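Local coordinates for protein transcriptional activator, putative (Pyrococcus furiosus, PDB 1RTW) that belongs to the all-helical TENA/THI-4/PQQC family, of the heme-oxygenase-like class, and is a putative transcriptional activator of unsettled function, at residues K130-Y133 and E134-W138; E151-N154 and H155-Q159; Q159-G162 and E163-K166. All coordinates share one frame; numbering follows the deposited sequence.

Contact 1: K130-Y133 and E134-W138; sequences KAYY and EAWKW
Two lysines share one carboxylate oxygen here: Lys130 NZ and Lys137 NZ reach Glu134 OE2 from opposite faces of the carboxylate plane, at 2.9 and 3.0 Å. Lys130 comes in on the anti side and Lys137 from above the plane, which leaves the two ammonium nitrogens 5.0 Å apart; the carboxylate oxygen between them probably compensates both positive charges. The Lys137 chain runs extended as far as CD, which lies over a face of the Tyr133 ring, 4.2 Å from its centroid, as a CH-pi contact; the bend at chi3 (61°) then carries CE and NZ back toward Glu134. The three charged residues form a salt-bridge network with i,i+4 and i,i+3 spacing along helix 118-142, where the backbone bonds run regularly from Glu134 N to Lys130 O through to Lys137 N to Tyr133 O. The buried side is aromatic. Trp136 turns the edge of its five-membered ring to a face of Tyr132, with centroids 4.5 Å apart and planes at 72°, an edge-to-face pair in which NE1 sits 3.3 Å above the Tyr132 ring, toward its rim. Trp136 CD1 meanwhile lies 3.0 Å from Tyr132 O. The phenol of Tyr132 hydrogen-bonds Trp39 NE1, and its ring also meets Trp202; a bound phosphate ion lies about 4 Å from its side chain.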
ATOM      1  N   LYS B 130       0.603 -19.291  15.773  1.00 16.94           N
ATOM      2  CA  LYS B 130      -0.035 -20.323  16.573  1.00 16.37           C
ATOM      3  C   LYS B 130       0.136 -21.695  15.917  1.00 16.62           C
ATOM      4  O   LYS B 130       0.353 -22.701  16.603  1.00 18.05           O
ATOM      5  CB  LYS B 130      -1.511 -19.976  16.766  1.00 16.23           C
ATOM      6  CG  LYS B 130      -2.334 -21.017  17.484  1.00 16.52           C
ATOM      7  CD  LYS B 130      -1.917 -21.186  18.924  1.00 16.75           C
ATOM      8  CE  LYS B 130      -2.840 -22.154  19.631  1.00 15.53           C
ATOM      9  NZ  LYS B 130      -2.345 -22.460  20.995  1.00 18.06           N
ATOM     10  N   ALA B 131       0.078 -21.730  14.590  1.00 14.65           N
ATOM     11  CA  ALA B 131       0.253 -22.977  13.856  1.00 14.03           C
ATOM     12  C   ALA B 131       1.638 -23.568  14.105  1.00 15.24           C
ATOM     13  O   ALA B 131       1.768 -24.761  14.392  1.00 15.01           O
ATOM     14  CB  ALA B 131       0.056 -22.751  12.378  1.00 10.36           C
ATOM     15  N   TYR B 132       2.672 -22.731  14.012  1.00 16.76           N
ATOM     16  CA  TYR B 132       4.037 -23.204  14.209  1.00 18.25           C
ATOM     17  C   TYR B 132       4.335 -23.571  15.651  1.00 20.48           C
ATOM     18  O   TYR B 132       5.109 -24.499  15.918  1.00 19.88           O
ATOM     19  CB  TYR B 132       5.047 -22.187  13.682  1.00 17.35           C
ATOM     20  CG  TYR B 132       5.757 -22.664  12.442  1.00 16.82           C
ATOM     21  CD1 TYR B 132       7.104 -22.391  12.241  1.00 15.13           C
ATOM     22  CD2 TYR B 132       5.087 -23.426  11.484  1.00 16.28           C
ATOM     23  CE1 TYR B 132       7.778 -22.874  11.110  1.00 16.47           C
ATOM     24  CE2 TYR B 132       5.751 -23.915  10.354  1.00 17.38           C
ATOM     25  CZ  TYR B 132       7.094 -23.635  10.170  1.00 16.59           C
ATOM     26  OH  TYR B 132       7.741 -24.113   9.044  1.00 19.15           O
ATOM     27  N   TYR B 133       3.698 -22.858  16.576  1.00 22.23           N
ATOM     28  CA  TYR B 133       3.882 -23.131  17.993  1.00 24.09           C
ATOM     29  C   TYR B 133       3.381 -24.544  18.287  1.00 24.53           C
ATOM     30  O   TYR B 133       4.082 -25.335  18.914  1.00 25.29           O
ATOM     31  CB  TYR B 133       3.135 -22.102  18.843  1.00 25.38           C
ATOM     32  CG  TYR B 133       3.247 -22.324  20.339  1.00 24.85           C
ATOM     33  CD1 TYR B 133       4.479 -22.559  20.944  1.00 25.30           C
ATOM     34  CD2 TYR B 133       2.111 -22.308  21.145  1.00 26.20           C
ATOM     35  CE1 TYR B 133       4.577 -22.775  22.319  1.00 28.32           C
ATOM     36  CE2 TYR B 133       2.190 -22.521  22.519  1.00 27.05           C
ATOM     37  CZ  TYR B 133       3.422 -22.754  23.105  1.00 29.49           C
ATOM     38  OH  TYR B 133       3.497 -22.944  24.473  1.00 28.16           O
ATOM     39  N   GLU B 134       2.199 -24.870  17.778  1.00 25.04           N
ATOM     40  CA  GLU B 134       1.617 -26.195  17.984  1.00 25.51           C
ATOM     41  C   GLU B 134       2.405 -27.325  17.318  1.00 27.93           C
ATOM     42  O   GLU B 134       2.684 -28.347  17.952  1.00 29.71           O
ATOM     43  CB  GLU B 134       0.163 -26.219  17.505  1.00 23.36           C
ATOM     44  CG  GLU B 134      -0.782 -25.371  18.347  1.00 21.43           C
ATOM     45  CD  GLU B 134      -0.821 -25.794  19.804  1.00 22.47           C
ATOM     46  OE1 GLU B 134      -0.782 -27.011  20.079  1.00 24.41           O
ATOM     47  OE2 GLU B 134      -0.890 -24.908  20.679  1.00 23.45           O
ATOM     48  N   ALA B 135       2.788 -27.127  16.056  1.00 28.63           N
ATOM     49  CA  ALA B 135       3.532 -28.135  15.299  1.00 28.09           C
ATOM     50  C   ALA B 135       4.859 -28.496  15.939  1.00 28.90           C
ATOM     51  O   ALA B 135       5.167 -29.670  16.129  1.00 32.06           O
ATOM     52  CB  ALA B 135       3.754 -27.664  13.876  1.00 24.30           C
ATOM     53  N   TRP B 136       5.642 -27.479  16.273  1.00 28.54           N
ATOM     54  CA  TRP B 136       6.935 -27.697  16.886  1.00 26.74           C
ATOM     55  C   TRP B 136       6.800 -28.154  18.335  1.00 27.52           C
ATOM     56  O   TRP B 136       7.695 -28.803  18.872  1.00 26.43           O
ATOM     57  CB  TRP B 136       7.805 -26.451  16.731  1.00 23.92           C
ATOM     58  CG  TRP B 136       8.132 -26.223  15.287  1.00 23.87           C
ATOM     59  CD1 TRP B 136       7.522 -25.344  14.432  1.00 23.43           C
ATOM     60  CD2 TRP B 136       9.071 -26.960  14.498  1.00 21.70           C
ATOM     61  NE1 TRP B 136       8.017 -25.495  13.165  1.00 20.12           N
ATOM     62  CE2 TRP B 136       8.965 -26.473  13.174  1.00 21.44           C
ATOM     63  CE3 TRP B 136       9.986 -27.977  14.779  1.00 21.77           C
ATOM     64  CZ2 TRP B 136       9.742 -26.988  12.131  1.00 21.48           C
ATOM     65  CZ3 TRP B 136      10.756 -28.486  13.740  1.00 21.23           C
ATOM     66  CH2 TRP B 136      10.631 -27.984  12.434  1.00 21.59           C
ATOM     67  N   LYS B 137       5.660 -27.857  18.949  1.00 29.38           N
ATOM     68  CA  LYS B 137       5.413 -28.288  20.320  1.00 31.75           C
ATOM     69  C   LYS B 137       5.166 -29.797  20.241  1.00 32.80           C
ATOM     70  O   LYS B 137       5.666 -30.561  21.069  1.00 33.08           O
ATOM     71  CB  LYS B 137       4.194 -27.568  20.902  1.00 34.84           C
ATOM     72  CG  LYS B 137       4.160 -27.536  22.421  1.00 37.66           C
ATOM     73  CD  LYS B 137       3.174 -26.499  22.946  1.00 39.83           C
ATOM     74  CE  LYS B 137       1.745 -26.790  22.507  1.00 41.93           C
ATOM     75  NZ  LYS B 137       0.788 -25.764  23.009  1.00 42.35           N
ATOM     76  N   TRP B 138       4.435 -30.216  19.208  1.00 31.64           N
ATOM     77  CA  TRP B 138       4.153 -31.626  18.996  1.00 30.58           C
ATOM     78  C   TRP B 138       5.472 -32.365  18.818  1.00 31.17           C
ATOM     79  O   TRP B 138       5.677 -33.436  19.386  1.00 31.55           O
ATOM     80  CB  TRP B 138       3.294 -31.836  17.750  1.00 29.82           C
ATOM     81  CG  TRP B 138       2.864 -33.277  17.573  1.00 31.16           C
ATOM     82  CD1 TRP B 138       1.705 -33.842  18.013  1.00 30.60           C
ATOM     83  CD2 TRP B 138       3.613 -34.334  16.954  1.00 30.75           C
ATOM     84  NE1 TRP B 138       1.684 -35.183  17.716  1.00 32.02           N
ATOM     85  CE2 TRP B 138       2.841 -35.510  17.068  1.00 31.93           C
ATOM     86  CE3 TRP B 138       4.860 -34.400  16.323  1.00 30.96           C
ATOM     87  CZ2 TRP B 138       3.277 -36.745  16.563  1.00 33.75           C
ATOM     88  CZ3 TRP B 138       5.293 -35.629  15.822  1.00 32.92           C
ATOM     89  CH2 TRP B 138       4.500 -36.786  15.951  1.00 32.77           C
TER

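Contact 2: E151-N154 and H155-Q159; sequences EFIN and HWSSQ
His155 N donates to Glu151 O at 3.0 Å, and Trp156 N to Phe152 O at 3.3 Å, the regular backbone bonds of this turn. Helix 150-157 then ends: Ser158 N bonds only weakly to Asn154 O, and Ser158 OG donates to His155 O at 3.0 Å. As N-cap of the following helix, the same hydroxyl receives Phe161 N. Ser157 turns its hydroxyl back onto the turn before it, donating from OG to Ile153 O; the modelled 2.5 Å is short for such a bond, and the exact length is doubtful. With OG set between the backbone N and the carbonyl carbon (chi1 68°), the side chain meets a carbonyl that Ser157 N also reaches, though weakly. Outward from this polar end, Phe152 and Trp156 lie side by side and point the same way. Trp156 CZ3 comes to the edge of the Phe152 ring, 3.7 Å from CD1, while CE3 stays 3.4 Å from Phe152 O. His155 ND1 stands 3.5 Å above the plane of the Trp156 indole, offset toward its rim. In this wholly helical fold, helix 66-89 covers Phe152 and supplies Glu79, whose OE2 accepts from Trp156 NE1, helix 33-60 touches Phe152 and Trp156, and helix 118-142 packs on Ile153 and Ser157.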
ATOM      1  N   GLU B 151      17.742 -26.837  17.441  1.00 34.62           N
ATOM      2  CA  GLU B 151      17.643 -25.375  17.491  1.00 37.30           C
ATOM      3  C   GLU B 151      16.245 -24.904  17.087  1.00 33.47           C
ATOM      4  O   GLU B 151      15.614 -24.125  17.806  1.00 30.20           O
ATOM      5  CB  GLU B 151      18.682 -24.721  16.572  1.00 44.88           C
ATOM      6  CG  GLU B 151      20.105 -25.245  16.736  1.00 55.82           C
ATOM      7  CD  GLU B 151      20.557 -26.094  15.556  1.00 61.64           C
ATOM      8  OE1 GLU B 151      19.917 -27.139  15.284  1.00 61.03           O
ATOM      9  OE2 GLU B 151      21.554 -25.707  14.899  1.00 64.27           O
ATOM     10  N   PHE B 152      15.770 -25.396  15.942  1.00 28.85           N
ATOM     11  CA  PHE B 152      14.445 -25.049  15.418  1.00 27.35           C
ATOM     12  C   PHE B 152      13.312 -25.565  16.288  1.00 26.40           C
ATOM     13  O   PHE B 152      12.327 -24.860  16.514  1.00 28.40           O
ATOM     14  CB  PHE B 152      14.271 -25.590  14.000  1.00 25.16           C
ATOM     15  CG  PHE B 152      15.256 -25.036  13.032  1.00 25.02           C
ATOM     16  CD1 PHE B 152      14.951 -23.913  12.286  1.00 21.82           C
ATOM     17  CD2 PHE B 152      16.509 -25.613  12.898  1.00 24.93           C
ATOM     18  CE1 PHE B 152      15.880 -23.367  11.423  1.00 26.04           C
ATOM     19  CE2 PHE B 152      17.446 -25.079  12.040  1.00 25.70           C
ATOM     20  CZ  PHE B 152      17.135 -23.950  11.297  1.00 27.40           C
ATOM     21  N   ILE B 153      13.451 -26.798  16.766  1.00 25.07           N
ATOM     22  CA  ILE B 153      12.441 -27.406  17.611  1.00 26.08           C
ATOM     23  C   ILE B 153      12.264 -26.583  18.881  1.00 26.09           C
ATOM     24  O   ILE B 153      11.140 -26.305  19.290  1.00 25.84           O
ATOM     25  CB  ILE B 153      12.823 -28.839  17.994  1.00 25.67           C
ATOM     26  CG1 ILE B 153      13.059 -29.662  16.737  1.00 27.26           C
ATOM     27  CG2 ILE B 153      11.704 -29.483  18.799  1.00 25.70           C
ATOM     28  CD1 ILE B 153      13.601 -31.033  17.015  1.00 26.14           C
ATOM     29  N   ASN B 154      13.384 -26.187  19.482  1.00 26.25           N
ATOM     30  CA  ASN B 154      13.374 -25.396  20.706  1.00 27.36           C
ATOM     31  C   ASN B 154      12.828 -23.992  20.517  1.00 26.62           C
ATOM     32  O   ASN B 154      12.024 -23.538  21.320  1.00 28.04           O
ATOM     33  CB  ASN B 154      14.780 -25.300  21.316  1.00 27.28           C
ATOM     34  CG  ASN B 154      15.229 -26.599  21.976  1.00 29.95           C
ATOM     35  OD1 ASN B 154      14.404 -27.420  22.405  1.00 30.27           O
ATOM     36  ND2 ASN B 154      16.546 -26.792  22.061  1.00 25.61           N
ATOM     37  N   HIS B 155      13.263 -23.300  19.467  1.00 25.60           N
ATOM     38  CA  HIS B 155      12.797 -21.940  19.246  1.00 26.50           C
ATOM     39  C   HIS B 155      11.277 -21.812  19.115  1.00 24.69           C
ATOM     40  O   HIS B 155      10.664 -21.016  19.820  1.00 22.65           O
ATOM     41  CB  HIS B 155      13.482 -21.293  18.034  1.00 28.94           C
ATOM     42  CG  HIS B 155      12.937 -19.934  17.706  1.00 30.63           C
ATOM     43  ND1 HIS B 155      12.160 -19.699  16.592  1.00 30.71           N
ATOM     44  CD2 HIS B 155      12.961 -18.778  18.402  1.00 30.77           C
ATOM     45  CE1 HIS B 155      11.719 -18.455  16.627  1.00 29.00           C
ATOM     46  NE2 HIS B 155      12.187 -17.872  17.711  1.00 29.07           N
ATOM     47  N   TRP B 156      10.666 -22.629  18.263  1.00 23.34           N
ATOM     48  CA  TRP B 156       9.225 -22.539  18.070  1.00 23.74           C
ATOM     49  C   TRP B 156       8.351 -23.181  19.144  1.00 24.83           C
ATOM     50  O   TRP B 156       7.144 -22.914  19.207  1.00 22.25           O
ATOM     51  CB  TRP B 156       8.841 -23.028  16.679  1.00 20.57           C
ATOM     52  CG  TRP B 156       9.201 -22.043  15.625  1.00 17.18           C
ATOM     53  CD1 TRP B 156       8.846 -20.724  15.578  1.00 18.22           C
ATOM     54  CD2 TRP B 156       9.970 -22.289  14.455  1.00 15.75           C
ATOM     55  NE1 TRP B 156       9.348 -20.133  14.448  1.00 15.28           N
ATOM     56  CE2 TRP B 156      10.055 -21.080  13.736  1.00 16.60           C
ATOM     57  CE3 TRP B 156      10.613 -23.420  13.936  1.00 14.26           C
ATOM     58  CZ2 TRP B 156      10.732 -20.964  12.528  1.00 17.76           C
ATOM     59  CZ3 TRP B 156      11.286 -23.312  12.740  1.00 16.47           C
ATOM     60  CH2 TRP B 156      11.348 -22.090  12.048  1.00 19.53           C
ATOM     61  N   SER B 157       8.960 -24.011  19.986  1.00 25.24           N
ATOM     62  CA  SER B 157       8.236 -24.674  21.068  1.00 27.20           C
ATOM     63  C   SER B 157       8.572 -24.057  22.428  1.00 27.97           C
ATOM     64  O   SER B 157       7.942 -24.386  23.434  1.00 27.54           O
ATOM     65  CB  SER B 157       8.560 -26.171  21.091  1.00 26.96           C
ATOM     66  OG  SER B 157       9.910 -26.402  21.466  1.00 27.96           O
ATOM     67  N   SER B 158       9.543 -23.146  22.449  1.00 29.59           N
ATOM     68  CA  SER B 158       9.971 -22.501  23.693  1.00 33.06           C
ATOM     69  C   SER B 158       8.870 -21.722  24.411  1.00 35.22           C
ATOM     70  O   SER B 158       7.878 -21.315  23.807  1.00 32.74           O
ATOM     71  CB  SER B 158      11.162 -21.570  23.439  1.00 31.99           C
ATOM     72  OG  SER B 158      10.769 -20.393  22.748  1.00 32.76           O
ATOM     73  N   GLN B 159       9.072 -21.516  25.710  1.00 40.74           N
ATOM     74  CA  GLN B 159       8.131 -20.772  26.542  1.00 45.31           C
ATOM     75  C   GLN B 159       8.063 -19.335  26.033  1.00 43.99           C
ATOM     76  O   GLN B 159       7.002 -18.718  26.035  1.00 40.02           O
ATOM     77  CB  GLN B 159       8.592 -20.788  28.006  1.00 52.28           C
ATOM     78  CG  GLN B 159       7.628 -20.131  29.001  1.00 61.33           C
ATOM     79  CD  GLN B 159       6.328 -20.902  29.187  1.00 66.29           C
ATOM     80  OE1 GLN B 159       6.133 -21.978  28.615  1.00 68.51           O
ATOM     81  NE2 GLN B 159       5.432 -20.354  29.999  1.00 67.61           N
TER

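Contact 3: Q159-G162 and E163-K166; sequences QEFG and EYVK
Glu163 N is held by two carbonyls of the preceding turn: it donates to Gln159 O at 2.9 Å and, weakly, to Glu160 O at 3.2 Å. Gln159 begins helix 159-176. Glu160 O in turn also accepts from Tyr164 N, and the series runs on through Val165 N to Phe161 O and Lys166 N to Gly162 O. On the exposed side, chi1 of -70° sets Glu163 CG beside its own backbone N, 3.0 Å from Gln159 O; beyond CG the chain is extended. Gln159 CG and Glu163 CD come no closer than 4.2 Å, the two side chains crossing at about a right angle. The inner side is apolar. Phe161 presents a face to the edge of Tyr164 in an edge-to-face pair, planes 67° apart; Tyr164 CD2 stands 3.8 Å above the Phe161 plane, offset toward its rim. The two side chains leave the helix side by side, pointing the same way. Val165 CG2 touches Phe161 CE2 at 3.7 Å, the two side chains crossing at a slant. A bound phosphate ion, probably from the crystallisation liquor, lies about 4 Å from the Phe161 side chain. Ser72 and Ile76 of helix 66-89 touch the side chain of Tyr164, and Tyr75 of that helix touches Phe161. This opening of helix 159-176 is thus amphipathic within the helical bundle. Its glutamates and Gln159 face outward, whereas Phe161, Tyr164 and Val165 are buried between helices, and the one polar atom carried inward by these three side chains, Tyr164 OH, is satisfied by a hydrogen bond with Glu129 OE2 on helix 118-142.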
ATOM      1  N   GLN B 159       9.072 -21.516  25.710  1.00 40.74           N
ATOM      2  CA  GLN B 159       8.131 -20.772  26.542  1.00 45.31           C
ATOM      3  C   GLN B 159       8.063 -19.335  26.033  1.00 43.99           C
ATOM      4  O   GLN B 159       7.002 -18.718  26.035  1.00 40.02           O
ATOM      5  CB  GLN B 159       8.592 -20.788  28.006  1.00 52.28           C
ATOM      6  CG  GLN B 159       7.628 -20.131  29.001  1.00 61.33           C
ATOM      7  CD  GLN B 159       6.328 -20.902  29.187  1.00 66.29           C
ATOM      8  OE1 GLN B 159       6.133 -21.978  28.615  1.00 68.51           O
ATOM      9  NE2 GLN B 159       5.432 -20.354  29.999  1.00 67.61           N
ATOM     10  N   GLU B 160       9.201 -18.829  25.573  1.00 45.09           N
ATOM     11  CA  GLU B 160       9.299 -17.474  25.053  1.00 45.98           C
ATOM     12  C   GLU B 160       8.395 -17.282  23.840  1.00 38.85           C
ATOM     13  O   GLU B 160       7.659 -16.301  23.762  1.00 35.85           O
ATOM     14  CB  GLU B 160      10.749 -17.163  24.685  1.00 56.73           C
ATOM     15  CG  GLU B 160      10.992 -15.721  24.286  1.00 70.80           C
ATOM     16  CD  GLU B 160      12.459 -15.417  24.049  1.00 77.68           C
ATOM     17  OE1 GLU B 160      13.139 -16.210  23.359  1.00 79.89           O
ATOM     18  OE2 GLU B 160      12.932 -14.374  24.549  1.00 79.96           O
ATOM     19  N   PHE B 161       8.454 -18.218  22.899  1.00 31.85           N
ATOM     20  CA  PHE B 161       7.620 -18.136  21.707  1.00 28.89           C
ATOM     21  C   PHE B 161       6.148 -18.283  22.086  1.00 26.76           C
ATOM     22  O   PHE B 161       5.297 -17.577  21.557  1.00 25.20           O
ATOM     23  CB  PHE B 161       8.001 -19.207  20.686  1.00 24.67           C
ATOM     24  CG  PHE B 161       7.450 -18.950  19.318  1.00 19.21           C
ATOM     25  CD1 PHE B 161       8.083 -18.054  18.470  1.00 20.56           C
ATOM     26  CD2 PHE B 161       6.297 -19.589  18.881  1.00 17.06           C
ATOM     27  CE1 PHE B 161       7.577 -17.789  17.201  1.00 17.82           C
ATOM     28  CE2 PHE B 161       5.779 -19.336  17.616  1.00 16.66           C
ATOM     29  CZ  PHE B 161       6.420 -18.429  16.767  1.00 17.22           C
ATOM     30  N   GLY B 162       5.865 -19.190  23.018  1.00 26.34           N
ATOM     31  CA  GLY B 162       4.504 -19.409  23.465  1.00 25.92           C
ATOM     32  C   GLY B 162       3.913 -18.172  24.115  1.00 27.06           C
ATOM     33  O   GLY B 162       2.705 -17.938  24.055  1.00 26.77           O
ATOM     34  N   GLU B 163       4.770 -17.377  24.749  1.00 27.96           N
ATOM     35  CA  GLU B 163       4.331 -16.153  25.401  1.00 29.41           C
ATOM     36  C   GLU B 163       3.995 -15.130  24.324  1.00 27.62           C
ATOM     37  O   GLU B 163       3.038 -14.368  24.447  1.00 27.74           O
ATOM     38  CB  GLU B 163       5.418 -15.634  26.346  1.00 30.37           C
ATOM     39  CG  GLU B 163       5.594 -16.514  27.579  1.00 37.43           C
ATOM     40  CD  GLU B 163       6.752 -16.096  28.468  1.00 39.92           C
ATOM     41  OE1 GLU B 163       7.822 -15.721  27.946  1.00 43.20           O
ATOM     42  OE2 GLU B 163       6.591 -16.154  29.701  1.00 44.33           O
ATOM     43  N   TYR B 164       4.793 -15.141  23.266  1.00 26.43           N
ATOM     44  CA  TYR B 164       4.610 -14.262  22.125  1.00 25.05           C
ATOM     45  C   TYR B 164       3.271 -14.611  21.456  1.00 25.98           C
ATOM     46  O   TYR B 164       2.497 -13.722  21.099  1.00 27.54           O
ATOM     47  CB  TYR B 164       5.796 -14.442  21.168  1.00 23.79           C
ATOM     48  CG  TYR B 164       5.567 -13.969  19.750  1.00 22.55           C
ATOM     49  CD1 TYR B 164       5.217 -12.646  19.482  1.00 21.25           C
ATOM     50  CD2 TYR B 164       5.695 -14.854  18.675  1.00 19.68           C
ATOM     51  CE1 TYR B 164       4.999 -12.215  18.187  1.00 20.61           C
ATOM     52  CE2 TYR B 164       5.481 -14.435  17.369  1.00 19.74           C
ATOM     53  CZ  TYR B 164       5.133 -13.115  17.131  1.00 22.20           C
ATOM     54  OH  TYR B 164       4.925 -12.685  15.842  1.00 21.57           O
ATOM     55  N   VAL B 165       2.986 -15.906  21.336  1.00 24.82           N
ATOM     56  CA  VAL B 165       1.738 -16.372  20.743  1.00 27.62           C
ATOM     57  C   VAL B 165       0.566 -15.960  21.629  1.00 30.72           C
ATOM     58  O   VAL B 165      -0.453 -15.473  21.137  1.00 26.89           O
ATOM     59  CB  VAL B 165       1.732 -17.915  20.567  1.00 25.82           C
ATOM     60  CG1 VAL B 165       0.347 -18.404  20.184  1.00 22.48           C
ATOM     61  CG2 VAL B 165       2.730 -18.318  19.500  1.00 24.75           C
ATOM     62  N   LYS B 166       0.730 -16.142  22.937  1.00 37.54           N
ATOM     63  CA  LYS B 166      -0.305 -15.788  23.902  1.00 43.54           C
ATOM     64  C   LYS B 166      -0.584 -14.286  23.847  1.00 40.47           C
ATOM     65  O   LYS B 166      -1.736 -13.852  23.965  1.00 38.76           O
ATOM     66  CB  LYS B 166       0.133 -16.188  25.315  1.00 55.22           C
ATOM     67  CG  LYS B 166      -0.943 -16.017  26.383  1.00 67.82           C
ATOM     68  CD  LYS B 166      -2.111 -16.984  26.189  1.00 78.25           C
ATOM     69  CE  LYS B 166      -1.683 -18.437  26.379  1.00 84.72           C
ATOM     70  NZ  LYS B 166      -1.119 -18.689  27.737  1.00 92.92           N
TER

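From the N terminus the three contacts follow in series, each joining residues three or four apart along a helix, so none closes a long loop and none nests in or crosses another. Contact 1 lies on helix 118-142. Contact 2 covers most of helix 150-157, the next in the chain, and runs over its end; contact 3 opens helix 159-176 directly after it, Gln159 belonging to both. The folding back of the chain after helix 118-142 brings all three together: Trp156 packs on Tyr132 and Trp136 of contact 1, Tyr133 rests on Gly162 and Phe161 of contact 3, and Lys130 touches Val165. Contacts 2 and 3 meet where Phe161 packs on the carbonyls of His155 and Trp156.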